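Local coordinates for SnoaL-like domain-containing protein (Kribbella flavida, PDB 4GB5) that is of unknown function but adopts a SnoaL-like fold of the NTF2 clan and assembles as three copies, with a cone-shaped domain that may hold a small ligand, at residues E12-F17 with H82-D87; I23-E28 with S73-A78; P40-F45 with P53-L58; D89-H94 with N123-T128; R98-L103 with R114-G119. All coordinates share one frame; numbering follows the deposited sequence.

Contact 1: residues E12-F17 with H82-D87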
# COMPACT_ATOMS: atom_id res chain seq x y z
N GLU A 12 -3.40 -12.93 10.93
CA GLU A 12 -2.04 -13.15 11.39
C GLU A 12 -1.09 -13.34 10.20
O GLU A 12 0.06 -12.83 10.22
CB GLU A 12 -1.95 -14.31 12.38
CG GLU A 12 -2.52 -13.97 13.77
CD GLU A 12 -2.48 -15.13 14.73
OE1 GLU A 12 -2.02 -16.23 14.33
OE2 GLU A 12 -2.89 -14.94 15.90
N ILE A 13 -1.57 -14.01 9.16
CA ILE A 13 -0.78 -14.22 7.94
C ILE A 13 -0.57 -12.88 7.25
O ILE A 13 0.55 -12.57 6.80
CB ILE A 13 -1.44 -15.25 7.03
CG1 ILE A 13 -1.32 -16.63 7.66
CG2 ILE A 13 -0.84 -15.25 5.60
CD1 ILE A 13 -2.21 -17.64 6.96
N ILE A 14 -1.61 -12.07 7.13
CA ILE A 14 -1.44 -10.74 6.53
C ILE A 14 -0.45 -9.92 7.36
O ILE A 14 0.44 -9.26 6.79
CB ILE A 14 -2.79 -10.04 6.26
CG1 ILE A 14 -3.53 -10.79 5.19
CG2 ILE A 14 -2.59 -8.57 5.84
CD1 ILE A 14 -4.94 -10.38 4.94
N GLU A 15 -0.58 -9.95 8.66
CA GLU A 15 0.33 -9.17 9.52
C GLU A 15 1.75 -9.61 9.33
O GLU A 15 2.67 -8.79 9.46
CB GLU A 15 -0.10 -9.33 10.97
CG GLU A 15 0.70 -8.56 11.95
CD GLU A 15 0.08 -8.56 13.32
OE1 GLU A 15 -0.88 -7.79 13.59
OE2 GLU A 15 0.55 -9.37 14.14
N LEU A 16 2.01 -10.88 9.03
CA LEU A 16 3.38 -11.32 8.79
C LEU A 16 4.06 -10.53 7.71
O LEU A 16 5.29 -10.34 7.75
CB LEU A 16 3.48 -12.76 8.32
CG LEU A 16 3.47 -13.83 9.35
CD1 LEU A 16 3.46 -15.17 8.68
CD2 LEU A 16 4.73 -13.71 10.20
N PHE A 17 3.29 -10.07 6.73
CA PHE A 17 3.86 -9.26 5.67
C PHE A 17 4.26 -7.87 6.15
O PHE A 17 5.19 -7.29 5.60
CB PHE A 17 2.91 -9.20 4.46
CG PHE A 17 2.91 -10.45 3.70
CD1 PHE A 17 3.75 -10.57 2.58
CD2 PHE A 17 2.16 -11.55 4.05
CE1 PHE A 17 3.81 -11.72 1.84
CE2 PHE A 17 2.24 -12.72 3.35
CZ PHE A 17 3.05 -12.82 2.21
N HIS A 82 -3.22 -8.59 -0.52
CA HIS A 82 -2.99 -9.98 -0.10
C HIS A 82 -4.14 -10.88 -0.51
O HIS A 82 -5.29 -10.60 -0.20
CB HIS A 82 -2.76 -10.07 1.41
CG HIS A 82 -1.83 -9.03 1.92
ND1 HIS A 82 -2.23 -7.72 2.10
CD2 HIS A 82 -0.53 -9.09 2.31
CE1 HIS A 82 -1.22 -7.03 2.59
NE2 HIS A 82 -0.17 -7.83 2.70
N VAL A 83 -3.82 -12.00 -1.16
CA VAL A 83 -4.78 -13.02 -1.54
C VAL A 83 -4.30 -14.29 -0.85
O VAL A 83 -3.23 -14.83 -1.19
CB VAL A 83 -4.80 -13.18 -3.03
CG1 VAL A 83 -5.76 -14.27 -3.44
CG2 VAL A 83 -5.14 -11.89 -3.76
N VAL A 84 -5.04 -14.71 0.20
CA VAL A 84 -4.58 -15.72 1.14
C VAL A 84 -5.47 -16.94 1.03
O VAL A 84 -6.69 -16.83 1.10
CB VAL A 84 -4.65 -15.16 2.57
CG1 VAL A 84 -4.27 -16.23 3.56
CG2 VAL A 84 -3.78 -13.90 2.73
N THR A 85 -4.85 -18.11 0.86
CA THR A 85 -5.56 -19.36 0.83
C THR A 85 -5.01 -20.25 1.91
O THR A 85 -3.82 -20.50 1.92
CB THR A 85 -5.39 -20.01 -0.54
OG1 THR A 85 -5.75 -19.05 -1.56
CG2 THR A 85 -6.28 -21.23 -0.69
N ILE A 86 -5.86 -20.69 2.84
CA ILE A 86 -5.41 -21.43 4.01
C ILE A 86 -5.95 -22.86 3.97
O ILE A 86 -7.11 -23.09 3.61
CB ILE A 86 -5.91 -20.77 5.29
CG1 ILE A 86 -5.40 -19.33 5.35
CG2 ILE A 86 -5.48 -21.56 6.51
CD1 ILE A 86 -6.12 -18.47 6.39
N ASP A 87 -5.09 -23.82 4.31
CA ASP A 87 -5.49 -25.21 4.42
C ASP A 87 -4.83 -25.71 5.69
O ASP A 87 -3.66 -26.07 5.69
CB ASP A 87 -5.01 -25.98 3.19
CG ASP A 87 -5.36 -27.45 3.23
OD1 ASP A 87 -6.04 -27.87 4.18
OD2 ASP A 87 -4.93 -28.17 2.30
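Ile14 lays its CG2 methyl over the middle of the His82 imidazole, a CH-pi contact 3.8 Å from the ring centroid and 8° off the ring normal. Phe17 meets the same ring at its rim: Phe17 CB comes within 3.8 Å of His82 NE2, and the imidazole turns an edge toward the phenyl face in an offset edge-to-face pair, planes at 66° and centroids 5.5 Å apart. His82 CG stands anti to its own carbonyl carbon (chi1 -45°), which sets CG on the helix side of the strand. An alanine here would probably leave the Ile14 methyl and the Phe17 ring without their shared aromatic partner and open a gap between helix and strand. Farther along, the contact is aliphatic. Ile14 CG1 rests 4.0 Å from Val84 CG2, Ile13 CG2 meets the other methyl, Val84 CG1, at 4.1 Å, and Ile13 CD1 reaches Ile86 CG1 at 4.0 Å as the two isoleucines pass in opposite directions. His82, Val84 and Ile86 alternate with residues whose side chains leave from the other face of the strand, where Val83 packs on Arg19 of the second subunit. Helix 6-25 thus crosses the inner face of the sheet: Ile13 and Phe17 continue onto Ile93 of strand 90-102, and beyond it onto Trp132 and Leu134, respectively, of strand 131-145.

Contact 2: residues I23-E28 with S73-A78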
# COMPACT_ATOMS: atom_id res chain seq x y z
N ILE A 23 11.59 -6.14 8.55
CA ILE A 23 12.96 -6.69 8.55
C ILE A 23 13.85 -5.82 7.71
O ILE A 23 14.91 -5.36 8.17
CB ILE A 23 12.98 -8.15 8.02
CG1 ILE A 23 12.37 -9.07 9.07
CG2 ILE A 23 14.41 -8.62 7.75
CD1 ILE A 23 12.01 -10.45 8.55
N ALA A 24 13.47 -5.60 6.47
CA ALA A 24 14.30 -4.84 5.57
C ALA A 24 14.32 -3.38 5.96
O ALA A 24 15.38 -2.77 6.04
CB ALA A 24 13.79 -4.98 4.18
N ASP A 25 13.16 -2.80 6.20
CA ASP A 25 13.07 -1.34 6.25
C ASP A 25 13.53 -0.77 7.59
O ASP A 25 13.99 0.38 7.66
CB ASP A 25 11.65 -0.86 5.91
CG ASP A 25 11.20 -1.26 4.53
OD1 ASP A 25 12.05 -1.53 3.65
OD2 ASP A 25 9.96 -1.32 4.29
N LEU A 26 13.45 -1.57 8.65
CA LEU A 26 14.09 -1.21 9.95
C LEU A 26 15.51 -1.76 10.06
O LEU A 26 16.17 -1.50 11.06
CB LEU A 26 13.28 -1.76 11.12
CG LEU A 26 11.85 -1.26 11.30
CD1 LEU A 26 11.06 -2.07 12.30
CD2 LEU A 26 11.83 0.23 11.64
N LYS A 27 15.96 -2.51 9.06
CA LYS A 27 17.29 -3.17 9.02
C LYS A 27 17.59 -4.03 10.24
O LYS A 27 18.67 -3.96 10.83
CB LYS A 27 18.42 -2.19 8.76
CG LYS A 27 18.56 -1.81 7.31
CD LYS A 27 19.85 -1.07 7.03
CE LYS A 27 19.82 -0.26 5.76
NZ LYS A 27 21.09 0.47 5.56
N GLU A 28 16.60 -4.83 10.60
CA GLU A 28 16.65 -5.65 11.78
C GLU A 28 16.67 -7.09 11.34
O GLU A 28 15.63 -7.73 11.11
CB GLU A 28 15.49 -5.33 12.71
CG GLU A 28 15.87 -5.64 14.16
CD GLU A 28 15.90 -7.10 14.47
OE1 GLU A 28 17.00 -7.67 14.46
OE2 GLU A 28 14.81 -7.65 14.76
N SER A 73 20.87 3.52 1.84
CA SER A 73 20.58 4.44 2.91
C SER A 73 19.25 4.13 3.59
O SER A 73 19.09 4.33 4.83
CB SER A 73 20.51 5.84 2.38
OG SER A 73 21.77 6.22 1.95
N ALA A 74 18.28 3.72 2.79
CA ALA A 74 16.97 3.38 3.27
C ALA A 74 16.29 2.53 2.22
O ALA A 74 16.67 2.55 1.05
CB ALA A 74 16.14 4.62 3.53
N THR A 75 15.29 1.80 2.66
CA THR A 75 14.39 1.11 1.77
C THR A 75 12.96 1.29 2.25
O THR A 75 12.73 1.62 3.41
CB THR A 75 14.71 -0.38 1.64
OG1 THR A 75 14.65 -1.00 2.92
CG2 THR A 75 16.08 -0.64 1.06
N HIS A 76 12.00 1.05 1.36
CA HIS A 76 10.60 1.01 1.73
C HIS A 76 9.89 -0.04 0.88
O HIS A 76 9.88 0.04 -0.35
CB HIS A 76 9.90 2.36 1.54
CG HIS A 76 8.54 2.44 2.17
ND1 HIS A 76 8.39 2.69 3.51
CD2 HIS A 76 7.31 2.27 1.67
CE1 HIS A 76 7.11 2.69 3.81
NE2 HIS A 76 6.43 2.43 2.71
N HIS A 77 9.31 -1.01 1.57
CA HIS A 77 8.50 -2.03 0.95
C HIS A 77 7.05 -1.77 1.24
O HIS A 77 6.66 -1.87 2.41
CB HIS A 77 8.87 -3.43 1.46
CG HIS A 77 10.22 -3.89 1.04
ND1 HIS A 77 11.36 -3.29 1.50
CD2 HIS A 77 10.62 -4.91 0.25
CE1 HIS A 77 12.42 -3.89 0.98
NE2 HIS A 77 11.99 -4.89 0.22
N ALA A 78 6.26 -1.51 0.20
CA ALA A 78 4.82 -1.35 0.33
C ALA A 78 4.17 -2.61 -0.22
O ALA A 78 4.14 -2.83 -1.44
CB ALA A 78 4.38 -0.13 -0.43
O HOH W 1 16.78 -1.01 4.56
O HOH W 2 15.50 1.67 5.63
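Asp25 fixes the end of helix 6-25 to strand 74-87 through three direct hydrogen bonds to its carboxylate. OD1 accepts two of them: Thr75 OG1 at 2.8 Å on the anti side, and His77 ND1 at 2.9 Å on the syn side. That imidazole N-H points at OD1 close to the ring plane, although carboxylate and ring are turned 36° apart; the pair is a His-carboxylate hydrogen bond. OD2 takes the backbone amide, His77 N, at 2.8 Å with an N-H...O angle of 167°, and is also bound by His96 NE2 of the third subunit. An asparagine in its place would probably deprive these donors of a charged acceptor and, having only one carbonyl oxygen, leave at least one of them without its mate. With OG1 lying between its backbone N and carbonyl carbon (chi1 58°), Thr75 also receives a bond from a water, whose second hydrogen goes to Ala24 O, 2.7 Å away from the water oxygen. Another water links Asp25 O to Thr75 N. Apolar contact is slight: Ala24 CB touches His77 CE1 at 3.6 Å, and Phe69 of helix 58-69 packs against both residues. The helix ends in a Schellman motif with Lys27 at positive phi, while Lys27 NZ bonds Phe72 O. Joining the long N-terminal helix to the curved sheet in this way fits the NTF2-like fold.

Contact 3: residues P40-F45 with P53-L58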
# COMPACT_ATOMS: atom_id res chain seq x y z
N PRO A 40 14.82 -24.00 8.06
CA PRO A 40 15.26 -23.14 6.97
C PRO A 40 14.13 -22.45 6.24
O PRO A 40 12.97 -22.68 6.53
CB PRO A 40 16.01 -24.12 6.06
CG PRO A 40 15.31 -25.43 6.28
CD PRO A 40 14.93 -25.43 7.73
N LEU A 41 14.51 -21.64 5.25
CA LEU A 41 13.60 -20.83 4.46
C LEU A 41 13.90 -21.08 2.98
O LEU A 41 15.07 -21.12 2.57
CB LEU A 41 13.88 -19.34 4.77
CG LEU A 41 13.16 -18.24 3.99
CD1 LEU A 41 11.67 -18.42 4.20
CD2 LEU A 41 13.54 -16.87 4.39
N THR A 42 12.86 -21.23 2.16
CA THR A 42 13.06 -21.27 0.73
C THR A 42 12.91 -19.88 0.13
O THR A 42 11.97 -19.17 0.46
CB THR A 42 12.06 -22.24 0.09
OG1 THR A 42 12.34 -23.55 0.58
CG2 THR A 42 12.23 -22.25 -1.41
N ILE A 43 13.86 -19.49 -0.71
CA ILE A 43 13.85 -18.18 -1.34
C ILE A 43 14.02 -18.26 -2.84
O ILE A 43 14.76 -19.08 -3.34
CB ILE A 43 14.94 -17.27 -0.76
CG1 ILE A 43 16.28 -17.95 -0.86
CG2 ILE A 43 14.66 -16.95 0.69
CD1 ILE A 43 17.46 -17.03 -0.51
N ASP A 44 13.30 -17.42 -3.56
CA ASP A 44 13.40 -17.34 -4.99
C ASP A 44 13.27 -15.89 -5.41
O ASP A 44 12.15 -15.31 -5.46
CB ASP A 44 12.31 -18.19 -5.64
CG ASP A 44 12.31 -18.10 -7.16
OD1 ASP A 44 13.03 -17.24 -7.73
OD2 ASP A 44 11.53 -18.87 -7.79
N PHE A 45 14.41 -15.28 -5.71
CA PHE A 45 14.46 -13.92 -6.21
C PHE A 45 14.97 -13.93 -7.64
O PHE A 45 15.48 -12.95 -8.16
CB PHE A 45 15.37 -13.06 -5.31
CG PHE A 45 14.90 -13.02 -3.87
CD1 PHE A 45 13.73 -12.38 -3.53
CD2 PHE A 45 15.64 -13.62 -2.85
CE1 PHE A 45 13.27 -12.34 -2.20
CE2 PHE A 45 15.19 -13.59 -1.53
CZ PHE A 45 14.01 -12.96 -1.21
N PRO A 53 16.13 -20.68 -7.21
CA PRO A 53 15.60 -20.94 -5.87
C PRO A 53 16.57 -21.75 -5.04
O PRO A 53 17.32 -22.62 -5.55
CB PRO A 53 14.32 -21.75 -6.15
CG PRO A 53 13.94 -21.43 -7.51
CD PRO A 53 15.20 -21.12 -8.27
N MSE A 54 16.59 -21.45 -3.75
CA MSE A 54 17.34 -22.24 -2.82
C MSE A 54 16.66 -22.34 -1.48
O MSE A 54 15.82 -21.51 -1.15
CB MSE A 54 18.76 -21.70 -2.67
CG MSE A 54 18.88 -20.26 -2.38
SE MSE A 54 20.75 -19.72 -2.60
CE MSE A 54 20.60 -17.97 -1.77
N THR A 55 17.03 -23.35 -0.70
CA THR A 55 16.51 -23.47 0.66
C THR A 55 17.73 -23.31 1.53
O THR A 55 18.69 -24.07 1.38
CB THR A 55 15.82 -24.82 0.91
OG1 THR A 55 14.70 -24.95 0.02
CG2 THR A 55 15.34 -24.90 2.30
N VAL A 56 17.69 -22.31 2.41
CA VAL A 56 18.88 -21.88 3.15
C VAL A 56 18.60 -21.77 4.64
O VAL A 56 17.48 -21.50 5.05
CB VAL A 56 19.43 -20.53 2.65
CG1 VAL A 56 19.80 -20.64 1.16
CG2 VAL A 56 18.45 -19.40 2.91
N PRO A 57 19.63 -22.00 5.47
CA PRO A 57 19.44 -21.69 6.88
C PRO A 57 19.04 -20.25 7.09
O PRO A 57 19.51 -19.34 6.40
CB PRO A 57 20.84 -21.88 7.46
CG PRO A 57 21.47 -22.90 6.57
CD PRO A 57 21.00 -22.47 5.20
N LEU A 58 18.20 -20.04 8.08
CA LEU A 58 17.71 -18.69 8.33
C LEU A 58 18.85 -17.73 8.70
O LEU A 58 18.82 -16.58 8.27
CB LEU A 58 16.61 -18.71 9.38
CG LEU A 58 15.91 -17.39 9.61
CD1 LEU A 58 15.31 -16.86 8.30
CD2 LEU A 58 14.86 -17.60 10.69
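Ile43 and Met54, the latter present as selenomethionine, both place CG or CG1 between the backbone N and the carbonyl carbon (chi1 54° and 51°); the two side chains lie side by side, pointing the same way. Their ends touch where Ile43 CD1 meets Met54 CE at 3.5 Å. The two strands, 41-44 and 54-56, form an antiparallel ladder at one margin of the mixed NTF2-like sheet, with the short helix 46-49 in the connection between them. Leu41-Val56 and Ile43-Met54 are hydrogen-bonded pairs, each closed by two backbone bonds; the shortest, Ile43 N to Met54 O at 2.8 Å, lies nearly along the C=O axis. Leu41, Ile43 and Val56 share one face and pack on Tyr61 of helix 58-69, and Leu41 CD2 also approaches Leu58 CD1 at the start of that helix. On the reverse face the non-hydrogen-bonded pair Thr42-Thr55 brings its hydroxyls together. Strand 131-145 takes the other edge of strand 41-44, which is therefore an inner strand. At one end Pro40 CB lies 3.2 Å from Val56 O; at the other, Asp44 OD1 bonds Glu46 N while Asp44 OD2 rests 3.5 Å from Pro53 CG. Between the threonines, OG1 of Thr42 and OG1 of Thr55 are hydrogen-bonded at 2.8 Å.

Contact 4: residues D89-H94 with N123-T128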
# COMPACT_ATOMS: atom_id res chain seq x y z
N ASP A 89 -2.71 -25.99 8.54
CA ASP A 89 -1.47 -25.36 9.00
C ASP A 89 -0.56 -24.90 7.86
O ASP A 89 0.63 -24.64 8.07
CB ASP A 89 -0.69 -26.28 9.98
CG ASP A 89 -0.15 -27.52 9.33
OD1 ASP A 89 -0.63 -27.88 8.23
OD2 ASP A 89 0.76 -28.16 9.93
N ARG A 90 -1.11 -24.79 6.65
CA ARG A 90 -0.39 -24.21 5.50
C ARG A 90 -1.22 -23.13 4.83
O ARG A 90 -2.42 -23.15 4.88
CB ARG A 90 -0.11 -25.27 4.44
CG ARG A 90 0.70 -26.42 4.95
CD ARG A 90 1.06 -27.37 3.79
NE ARG A 90 1.88 -28.49 4.23
CZ ARG A 90 3.22 -28.50 4.24
NH1 ARG A 90 3.90 -27.44 3.81
NH2 ARG A 90 3.86 -29.58 4.70
N ALA A 91 -0.53 -22.19 4.20
CA ALA A 91 -1.21 -21.19 3.42
C ALA A 91 -0.36 -20.77 2.25
O ALA A 91 0.87 -20.87 2.29
CB ALA A 91 -1.57 -19.94 4.28
N THR A 92 -1.03 -20.28 1.22
CA THR A 92 -0.36 -19.55 0.15
C THR A 92 -0.80 -18.11 0.17
O THR A 92 -1.94 -17.81 0.53
CB THR A 92 -0.67 -20.12 -1.23
OG1 THR A 92 -2.08 -20.08 -1.47
CG2 THR A 92 -0.23 -21.56 -1.30
N ILE A 93 0.11 -17.21 -0.17
CA ILE A 93 -0.24 -15.82 -0.26
C ILE A 93 0.34 -15.24 -1.52
O ILE A 93 1.54 -15.29 -1.74
CB ILE A 93 0.33 -15.02 0.88
CG1 ILE A 93 0.05 -15.66 2.24
CG2 ILE A 93 -0.20 -13.60 0.82
CD1 ILE A 93 1.05 -16.63 2.73
N HIS A 94 -0.52 -14.60 -2.29
CA HIS A 94 -0.11 -13.78 -3.42
C HIS A 94 -0.29 -12.33 -3.01
O HIS A 94 -1.35 -11.97 -2.47
CB HIS A 94 -0.94 -14.10 -4.64
CG HIS A 94 -0.80 -13.12 -5.75
ND1 HIS A 94 0.17 -13.26 -6.73
CD2 HIS A 94 -1.52 -12.03 -6.09
CE1 HIS A 94 0.05 -12.26 -7.60
NE2 HIS A 94 -0.94 -11.48 -7.21
N ASN A 123 4.07 -16.56 -1.99
CA ASN A 123 4.74 -17.08 -0.82
C ASN A 123 3.95 -18.21 -0.19
O ASN A 123 2.78 -18.42 -0.52
CB ASN A 123 4.88 -15.96 0.21
CG ASN A 123 5.91 -14.94 -0.17
OD1 ASN A 123 6.47 -14.98 -1.27
ND2 ASN A 123 6.16 -13.97 0.74
N GLU A 124 4.60 -18.97 0.69
CA GLU A 124 3.94 -19.98 1.50
C GLU A 124 4.16 -19.69 2.97
O GLU A 124 5.20 -19.14 3.36
CB GLU A 124 4.42 -21.41 1.17
CG GLU A 124 4.12 -21.80 -0.27
CD GLU A 124 4.77 -23.09 -0.77
OE1 GLU A 124 5.60 -23.67 -0.06
OE2 GLU A 124 4.44 -23.50 -1.90
N ALA A 125 3.18 -20.03 3.78
CA ALA A 125 3.33 -19.92 5.23
C ALA A 125 2.95 -21.22 5.88
O ALA A 125 2.24 -22.04 5.31
CB ALA A 125 2.45 -18.81 5.78
N VAL A 126 3.50 -21.45 7.07
CA VAL A 126 3.17 -22.60 7.88
C VAL A 126 2.87 -22.17 9.29
O VAL A 126 3.44 -21.18 9.82
CB VAL A 126 4.30 -23.64 7.88
CG1 VAL A 126 4.52 -24.16 6.49
CG2 VAL A 126 5.55 -23.10 8.41
N ARG A 127 1.93 -22.88 9.90
CA ARG A 127 1.57 -22.59 11.27
C ARG A 127 2.49 -23.37 12.19
O ARG A 127 2.42 -24.59 12.30
CB ARG A 127 0.09 -22.93 11.54
CG ARG A 127 -0.38 -22.54 12.95
CD ARG A 127 -1.45 -23.53 13.50
NE ARG A 127 -2.61 -23.68 12.62
CZ ARG A 127 -3.57 -22.77 12.50
NH1 ARG A 127 -4.60 -22.98 11.68
NH2 ARG A 127 -3.51 -21.64 13.20
N THR A 128 3.42 -22.66 12.82
CA THR A 128 4.34 -23.31 13.76
C THR A 128 3.77 -23.24 15.14
O THR A 128 2.75 -22.61 15.39
CB THR A 128 5.72 -22.64 13.80
OG1 THR A 128 5.68 -21.44 14.60
CG2 THR A 128 6.23 -22.39 12.41
O HOH W 3 3.12 -24.24 3.21
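Ile93 turns its CD1 methyl across the strand gap to Ala125 CB, 4.0 Å away, with chi2 at 90° carrying CD1 to that side. Ala91 and Ala125 face the same way as a hydrogen-bonded pair, their CB atoms 4.4 Å apart, and Ile13 of helix 6-25 packs on Ala91. Asn123 shares this face: Phe17 packs against it, and its OD1 is bound by Lys138 N. Strands 90-102 and 114-128 are antiparallel neighbours within the curved sheet of the NTF2-like fold, their local axes at 152°. Five backbone bonds join them here, the shortest from Asn123 N to Ile93 O at 2.8 Å, nearly straight with an N-H...O angle of 176°. On the reverse face Arg90, Thr92, Glu124 and Val126 make a looser row, exposed except at Val126, which is partly covered. Arg90 extends its chain from CG to NE, and a water sits in the plane of its guanidinium, held weakly by NH1 and donating to Ala125 O at 3.2 Å. Thr92 CG2 only grazes Glu124 CG at 4.5 Å. At the Asp89 end of the ladder, Arg127 CB meets Asp89 CB at 3.8 Å, but the bent arginine chain carries its guanidinium to a salt bridge with Asp9 of helix 6-25.

Contact 5: residues R98-L103 with R114-G119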
# COMPACT_ATOMS: atom_id res chain seq x y z
N ARG A 98 5.76 -3.09 -3.89
CA ARG A 98 6.52 -1.98 -4.45
C ARG A 98 7.68 -1.71 -3.52
O ARG A 98 7.47 -1.26 -2.37
CB ARG A 98 5.61 -0.76 -4.58
CG ARG A 98 6.32 0.44 -5.24
CD ARG A 98 5.35 1.58 -5.50
NE ARG A 98 5.92 2.56 -6.37
CZ ARG A 98 6.82 3.47 -6.05
NH1 ARG A 98 7.25 3.58 -4.80
NH2 ARG A 98 7.24 4.31 -6.95
N ALA A 99 8.91 -1.98 -3.98
CA ALA A 99 10.09 -1.90 -3.09
C ALA A 99 11.02 -0.83 -3.63
O ALA A 99 11.50 -0.94 -4.76
CB ALA A 99 10.81 -3.21 -3.02
N GLU A 100 11.26 0.19 -2.83
CA GLU A 100 12.16 1.29 -3.14
C GLU A 100 13.45 1.10 -2.36
O GLU A 100 13.40 0.79 -1.17
CB GLU A 100 11.56 2.62 -2.72
CG GLU A 100 10.37 3.02 -3.54
CD GLU A 100 9.56 4.09 -2.86
OE1 GLU A 100 8.99 3.83 -1.76
OE2 GLU A 100 9.50 5.20 -3.41
N HIS A 101 14.59 1.37 -3.01
CA HIS A 101 15.90 1.23 -2.35
C HIS A 101 16.74 2.45 -2.76
O HIS A 101 17.00 2.66 -3.97
CB HIS A 101 16.64 -0.02 -2.83
CG HIS A 101 15.82 -1.26 -2.91
ND1 HIS A 101 14.91 -1.49 -3.93
CD2 HIS A 101 15.83 -2.39 -2.16
CE1 HIS A 101 14.37 -2.68 -3.78
NE2 HIS A 101 14.89 -3.24 -2.70
N TRP A 102 17.15 3.25 -1.79
CA TRP A 102 17.92 4.46 -2.05
C TRP A 102 19.37 4.25 -1.77
O TRP A 102 19.73 3.82 -0.68
CB TRP A 102 17.38 5.61 -1.22
CG TRP A 102 16.03 6.14 -1.70
CD1 TRP A 102 15.82 7.04 -2.70
CD2 TRP A 102 14.74 5.77 -1.23
NE1 TRP A 102 14.48 7.25 -2.86
CE2 TRP A 102 13.80 6.50 -1.95
CE3 TRP A 102 14.29 4.90 -0.23
CZ2 TRP A 102 12.44 6.38 -1.73
CZ3 TRP A 102 12.93 4.81 -0.00
CH2 TRP A 102 12.04 5.51 -0.78
N LEU A 103 20.19 4.57 -2.75
CA LEU A 103 21.64 4.52 -2.59
C LEU A 103 22.12 5.81 -1.96
O LEU A 103 21.58 6.87 -2.21
CB LEU A 103 22.35 4.38 -3.94
CG LEU A 103 22.26 2.99 -4.58
CD1 LEU A 103 23.07 2.00 -3.77
CD2 LEU A 103 20.82 2.47 -4.68
N ARG A 114 17.62 5.78 -6.90
CA ARG A 114 16.58 4.91 -6.36
C ARG A 114 16.31 3.73 -7.27
O ARG A 114 15.93 3.90 -8.44
CB ARG A 114 15.27 5.68 -6.11
CG ARG A 114 14.20 4.91 -5.34
CD ARG A 114 13.35 4.13 -6.28
NE ARG A 114 12.35 4.92 -6.98
CZ ARG A 114 12.23 5.07 -8.30
NH1 ARG A 114 13.15 4.64 -9.16
NH2 ARG A 114 11.20 5.78 -8.78
N TRP A 115 16.53 2.54 -6.73
CA TRP A 115 16.24 1.29 -7.41
C TRP A 115 14.82 0.89 -7.00
O TRP A 115 14.53 0.67 -5.83
CB TRP A 115 17.24 0.19 -6.98
CG TRP A 115 16.92 -1.17 -7.48
CD1 TRP A 115 16.38 -1.53 -8.72
CD2 TRP A 115 17.15 -2.40 -6.78
NE1 TRP A 115 16.27 -2.91 -8.79
CE2 TRP A 115 16.71 -3.45 -7.60
CE3 TRP A 115 17.64 -2.71 -5.51
CZ2 TRP A 115 16.80 -4.77 -7.21
CZ3 TRP A 115 17.70 -4.01 -5.13
CH2 TRP A 115 17.31 -5.04 -5.99
N LEU A 116 13.96 0.79 -8.00
CA LEU A 116 12.57 0.40 -7.81
C LEU A 116 12.30 -0.97 -8.36
O LEU A 116 12.66 -1.26 -9.50
CB LEU A 116 11.63 1.38 -8.54
CG LEU A 116 10.14 1.13 -8.29
CD1 LEU A 116 9.72 1.38 -6.88
CD2 LEU A 116 9.37 2.02 -9.28
N VAL A 117 11.69 -1.82 -7.53
CA VAL A 117 11.17 -3.10 -8.00
C VAL A 117 9.69 -3.13 -7.71
O VAL A 117 9.30 -2.92 -6.56
CB VAL A 117 11.81 -4.27 -7.24
CG1 VAL A 117 11.18 -5.59 -7.69
CG2 VAL A 117 13.28 -4.26 -7.47
N VAL A 118 8.88 -3.39 -8.74
CA VAL A 118 7.45 -3.65 -8.54
C VAL A 118 7.16 -5.06 -9.02
O VAL A 118 7.80 -5.55 -9.95
CB VAL A 118 6.53 -2.63 -9.24
CG1 VAL A 118 6.53 -1.27 -8.48
CG2 VAL A 118 6.88 -2.47 -10.64
N GLY A 119 6.15 -5.68 -8.43
CA GLY A 119 5.78 -7.02 -8.85
C GLY A 119 5.02 -7.68 -7.72
O GLY A 119 4.18 -7.05 -7.07
O HOH W 4 10.74 6.54 -5.24
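His101 and Trp115 form the tight side of this contact, their rings stacked face to face with centroids 4.2 Å apart and planes at 25°. The imidazole lies over the six-membered ring, His101 ND1 coming within 3.4 Å of Trp115 CE3. In its own plane the same ND1 donates to Trp115 O at 2.9 Å; that carbonyl also accepts His101 N, the two donors arriving from opposite faces of its plane. The ND1 bond and the stack together probably fix the imidazole's rotation, and Trp115 NE1 is held in turn by Gln144. On the other face of the sheet the packing is mixed with charge and water. Arg114 CG lies over the five-membered ring of Trp102, 3.7 Å from its centroid, and Leu116 CD1 covers the middle of the Arg98 guanidinium, 3.7 Å from Arg98 CZ. Within the chain Glu100 OE2 pairs with Arg98 NH1 at 3.1 Å, yet stays 4.6 Å from Arg114 NE, a distance spanned by a water. Arg114 has its salt bridge with Glu145. Beside a bound phosphate, Arg98 NH2 bridges to Glu100 of the second subunit, and Glu100 OE2 to Arg98 of the third; these salt bridges belong to the subunit interface, built on the outer sheet face of an NTF2-like fold.

Contacts 1 and 2 join helix 6-25 to strand 74-87 at two places whose centres are 20 Å apart, and contacts 4 and 5 likewise sample strands 90-102 and 114-128 at centres 25 Å apart. Contact 3, nested along the chain inside the loops closed by contacts 1 and 2, lies at the other margin of the same six-stranded sheet. Contacts 4 and 5 open after these have closed. Strand 74-87 neighbours 90-102, so contact 1 touches contact 4 (centres about 7 Å apart) and contact 2 touches contact 5 (about 11 Å). The helix is thus tied to the edge strand at two places, and the strands beside it are paired at both ends, while contacts 1, 2, 4 and 5 also reach other subunits.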